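Local coordinates for protein oxidoreductase, FMN-binding (Shewanella oneidensis, PDB 2GQ8) that binds FMN and probably acts as an NAD(P)H-dependent oxidoreductase on CH-CH groups, as in relatives of the old yellow enzyme family, at residues A[58-63]-A[73-78]. Sequence-based numbering, arbitrary orientation.
Sequences GTQISP and GIYTPE. With FMN (flavin mononucleotide), chain E.
Y75 lays its ring against S62 and P63, just past the end of the second strand of this TIM barrel. The contact brings together the two ends of the loop that joins strand 53-60 to helix 77-93 in a beta-alpha-beta unit. Strand 53-60 runs out into 61-63, and the chain returns through 73-76 before helix 77-93. P63 CD sits over one face of the Y75 ring, 3.9 Å from its centroid. S62 CA also lies over the face, so both make CH-pi contacts. The carbonyl oxygen of Q60 takes the edge of the ring, 3.5 Å from Y75 CD2. The ring gets there because CG of Y75 stands between its backbone N and carbonyl carbon (chi1 57°). With an alanine in place of Y75, P63 would probably lose the ring it packs on, and the water on Q60 NE2 would lose its hydroxyl partner.

That water accepts from Q60 NE2 at 3.0 Å and is hydrogen-bonded to Y75 OH at 2.6 Å. The Q60 chain bends at chi2 (-97°), which lays its amide beside the backbone of G73. The amide plane is turned 41° from the Y75 ring, and its OE1 bonds to T71.

I74 meets T59 at about a right angle. Its CB approaches T59 OG1, and its CG2 lies 3.9 Å from T59 CG2. The T59 hydroxyl is hydrogen-bonded to P72 O and W83 NE1; its approach to I74 CB is van der Waals contact. Just before T59 on the same strand, G58 N donates a hydrogen bond to FMN O4 at 3.1 Å. One backbone bond joins the two segments directly: I74 N donates to Q60 O at 3.0 Å.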
ATOM      1  N   GLY A  58       2.433  -0.584   4.883  1.00  6.25           N
ATOM      2  CA  GLY A  58       1.148  -1.057   5.359  1.00  6.14           C
ATOM      3  C   GLY A  58       1.093  -1.008   6.878  1.00  5.89           C
ATOM      4  O   GLY A  58       2.054  -1.368   7.560  1.00  6.52           O
ATOM      5  N   THR A  59      -0.015  -0.525   7.421  1.00  7.25           N
ATOM      6  CA  THR A  59      -0.155  -0.482   8.872  1.00  7.16           C
ATOM      7  C   THR A  59      -1.485  -1.181   9.194  1.00  8.12           C
ATOM      8  O   THR A  59      -2.553  -0.777   8.723  1.00  9.09           O
ATOM      9  CB  THR A  59      -0.065   0.989   9.396  1.00  8.47           C
ATOM     10  OG1 THR A  59      -0.183   0.997  10.823  1.00  8.36           O
ATOM     11  CG2 THR A  59      -1.127   1.881   8.767  1.00  7.94           C
ATOM     12  N   GLN A  60      -1.404  -2.262   9.969  1.00  8.78           N
ATOM     13  CA  GLN A  60      -2.594  -3.049  10.283  1.00  9.79           C
ATOM     14  C   GLN A  60      -3.662  -2.319  11.080  1.00  8.65           C
ATOM     15  O   GLN A  60      -3.383  -1.588  12.035  1.00  9.79           O
ATOM     16  CB  GLN A  60      -2.214  -4.346  10.995  1.00  7.98           C
ATOM     17  CG  GLN A  60      -1.489  -4.134  12.307  1.00  9.47           C
ATOM     18  CD  GLN A  60       0.011  -4.223  12.161  1.00  8.60           C
ATOM     19  OE1 GLN A  60       0.552  -4.062  11.064  1.00  9.86           O
ATOM     20  NE2 GLN A  60       0.702  -4.483  13.274  1.00 10.07           N
ATOM     21  N   ILE A  61      -4.905  -2.550  10.678  1.00  9.06           N
ATOM     22  CA  ILE A  61      -6.046  -1.892  11.296  1.00  8.18           C
ATOM     23  C   ILE A  61      -6.560  -2.582  12.548  1.00 10.85           C
ATOM     24  O   ILE A  61      -7.445  -2.057  13.220  1.00 10.92           O
ATOM     25  CB  ILE A  61      -7.208  -1.779  10.292  1.00  8.64           C
ATOM     26  CG1 ILE A  61      -7.672  -3.180   9.873  1.00  9.45           C
ATOM     27  CG2 ILE A  61      -6.753  -0.982   9.064  1.00  8.63           C
ATOM     28  CD1 ILE A  61      -8.888  -3.169   8.955  1.00 10.69           C
ATOM     29  N   SER A  62      -6.004  -3.751  12.855  1.00 10.16           N
ATOM     30  CA  SER A  62      -6.412  -4.515  14.029  1.00 11.36           C
ATOM     31  C   SER A  62      -5.416  -5.631  14.293  1.00 12.84           C
ATOM     32  O   SER A  62      -4.550  -5.919  13.471  1.00 11.20           O
ATOM     33  CB  SER A  62      -7.791  -5.141  13.802  1.00 11.43           C
ATOM     34  OG  SER A  62      -7.683  -6.227  12.903  1.00 10.47           O
ATOM     35  N   PRO A  63      -5.532  -6.289  15.453  1.00 13.69           N
ATOM     36  CA  PRO A  63      -4.607  -7.376  15.766  1.00 13.97           C
ATOM     37  C   PRO A  63      -4.619  -8.518  14.740  1.00 13.30           C
ATOM     38  O   PRO A  63      -3.576  -9.105  14.457  1.00 16.99           O
ATOM     39  CB  PRO A  63      -5.075  -7.831  17.146  1.00 16.04           C
ATOM     40  CG  PRO A  63      -5.550  -6.551  17.764  1.00 16.34           C
ATOM     41  CD  PRO A  63      -6.324  -5.906  16.637  1.00 14.00           C
ATOM     42  N   GLY A  73       1.150  -0.927  13.788  1.00  9.53           N
ATOM     43  CA  GLY A  73      -0.300  -0.910  13.767  1.00  9.75           C
ATOM     44  C   GLY A  73      -0.828   0.513  13.821  1.00 11.08           C
ATOM     45  O   GLY A  73      -0.072   1.472  14.016  1.00 10.00           O
ATOM     46  N   ILE A  74      -2.136   0.672  13.650  1.00  9.09           N
ATOM     47  CA  ILE A  74      -2.716   2.002  13.709  1.00  9.51           C
ATOM     48  C   ILE A  74      -4.063   1.953  14.439  1.00 11.39           C
ATOM     49  O   ILE A  74      -4.994   2.701  14.131  1.00 11.66           O
ATOM     50  CB  ILE A  74      -2.846   2.600  12.274  1.00  9.43           C
ATOM     51  CG1 ILE A  74      -3.175   4.095  12.355  1.00  9.70           C
ATOM     52  CG2 ILE A  74      -3.883   1.833  11.463  1.00 10.93           C
ATOM     53  CD1 ILE A  74      -2.879   4.845  11.060  1.00  9.28           C
ATOM     54  N   TYR A  75      -4.140   1.079  15.442  1.00 11.11           N
ATOM     55  CA  TYR A  75      -5.380   0.928  16.203  1.00 11.13           C
ATOM     56  C   TYR A  75      -5.303   1.243  17.706  1.00 13.20           C
ATOM     57  O   TYR A  75      -6.339   1.412  18.347  1.00 13.11           O
ATOM     58  CB  TYR A  75      -5.952  -0.481  15.967  1.00 10.80           C
ATOM     59  CG  TYR A  75      -5.017  -1.611  16.313  1.00 11.02           C
ATOM     60  CD1 TYR A  75      -4.958  -2.125  17.611  1.00 11.07           C
ATOM     61  CD2 TYR A  75      -4.179  -2.169  15.346  1.00 11.10           C
ATOM     62  CE1 TYR A  75      -4.091  -3.164  17.938  1.00 12.25           C
ATOM     63  CE2 TYR A  75      -3.302  -3.210  15.665  1.00 13.52           C
ATOM     64  CZ  TYR A  75      -3.266  -3.700  16.961  1.00 12.77           C
ATOM     65  OH  TYR A  75      -2.402  -4.718  17.285  1.00 16.36           O
ATOM     66  N   THR A  76      -4.100   1.321  18.277  1.00 11.10           N
ATOM     67  CA  THR A  76      -3.981   1.656  19.705  1.00 12.29           C
ATOM     68  C   THR A  76      -3.526   3.104  19.876  1.00 12.20           C
ATOM     69  O   THR A  76      -2.961   3.699  18.957  1.00 10.09           O
ATOM     70  CB  THR A  76      -2.973   0.754  20.452  1.00 11.31           C
ATOM     71  OG1 THR A  76      -1.643   1.035  20.001  1.00 11.39           O
ATOM     72  CG2 THR A  76      -3.300  -0.709  20.239  1.00 11.97           C
ATOM     73  N   PRO A  77      -3.776   3.698  21.057  1.00 11.30           N
ATOM     74  CA  PRO A  77      -3.366   5.084  21.285  1.00 11.99           C
ATOM     75  C   PRO A  77      -1.872   5.290  21.096  1.00 10.54           C
ATOM     76  O   PRO A  77      -1.454   6.298  20.520  1.00 12.34           O
ATOM     77  CB  PRO A  77      -3.800   5.343  22.728  1.00 12.47           C
ATOM     78  CG  PRO A  77      -5.023   4.496  22.862  1.00 10.84           C
ATOM     79  CD  PRO A  77      -4.609   3.205  22.172  1.00 11.84           C
ATOM     80  N   GLU A  78      -1.066   4.352  21.582  1.00  9.96           N
ATOM     81  CA  GLU A  78       0.377   4.503  21.437  1.00 12.11           C
ATOM     82  C   GLU A  78       0.792   4.380  19.979  1.00 10.35           C
ATOM     83  O   GLU A  78       1.722   5.056  19.538  1.00  9.75           O
ATOM     84  CB  GLU A  78       1.144   3.496  22.305  1.00 15.97           C
ATOM     85  CG  GLU A  78       0.849   2.016  22.063  1.00 19.50           C
ATOM     86  CD  GLU A  78       1.645   1.111  23.004  1.00 22.88           C
ATOM     87  OE1 GLU A  78       2.143   1.615  24.035  1.00 26.40           O
ATOM     88  OE2 GLU A  78       1.768  -0.101  22.728  1.00 21.61           O
TER
HETATM   89  N1  FMN E1401       3.258  -2.552  -1.383  1.00  6.68           N
HETATM   90  C2  FMN E1401       2.138  -2.153  -0.616  1.00  5.27           C
HETATM   91  O2  FMN E1401       1.104  -1.843  -1.111  1.00  7.64           O
HETATM   92  N3  FMN E1401       2.272  -2.223   0.801  1.00  7.79           N
HETATM   93  C4  FMN E1401       3.450  -2.297   1.452  1.00  6.53           C
HETATM   94  O4  FMN E1401       3.539  -2.551   2.816  1.00  7.06           O
HETATM   95  C4A FMN E1401       4.638  -2.904   0.696  1.00  6.30           C
HETATM   96  N5  FMN E1401       5.743  -3.441   1.287  1.00  7.87           N
HETATM   97  C5A FMN E1401       6.846  -3.592   0.495  1.00  5.52           C
HETATM   98  C6  FMN E1401       8.116  -3.978   1.252  1.00  7.70           C
HETATM   99  C7  FMN E1401       9.320  -4.070   0.458  1.00  7.09           C
HETATM  100  C7M FMN E1401      10.636  -4.126   1.216  1.00  6.38           C
HETATM  101  C8  FMN E1401       9.398  -3.708  -0.928  1.00  6.09           C
HETATM  102  C8M FMN E1401      10.547  -3.732  -1.971  1.00  8.45           C
HETATM  103  C9  FMN E1401       8.187  -3.507  -1.660  1.00  6.14           C
HETATM  104  C9A FMN E1401       6.822  -3.468  -0.971  1.00  5.98           C
HETATM  105  N10 FMN E1401       5.554  -3.067  -1.531  1.00  6.46           N
HETATM  106  C10 FMN E1401       4.422  -2.788  -0.791  1.00  7.58           C
HETATM  107  C1' FMN E1401       5.429  -2.912  -2.993  1.00  6.05           C
HETATM  108  C2' FMN E1401       5.930  -1.517  -3.370  1.00  5.33           C
HETATM  109  O2' FMN E1401       5.071  -0.483  -2.901  1.00  6.27           O
HETATM  110  C3' FMN E1401       6.092  -1.387  -4.894  1.00  7.04           C
HETATM  111  O3' FMN E1401       4.795  -1.469  -5.540  1.00  7.70           O
HETATM  112  C4' FMN E1401       7.042  -2.371  -5.542  1.00  7.47           C
HETATM  113  O4' FMN E1401       8.287  -2.441  -4.801  1.00  7.93           O
HETATM  114  C5' FMN E1401       7.313  -2.160  -7.013  1.00  8.27           C
HETATM  115  O5' FMN E1401       8.013  -0.923  -7.234  1.00  8.33           O
HETATM  116  P   FMN E1401       9.598  -0.888  -7.459  1.00  7.55           P
HETATM  117  O1P FMN E1401      10.261  -1.278  -6.180  1.00  6.29           O
HETATM  118  O2P FMN E1401       9.929  -1.790  -8.612  1.00  8.40           O
HETATM  119  O3P FMN E1401       9.853   0.604  -7.836  1.00  8.85           O
HETATM  120  O   HOH W   1      -0.504  -5.607  15.726  1.00 18.04           O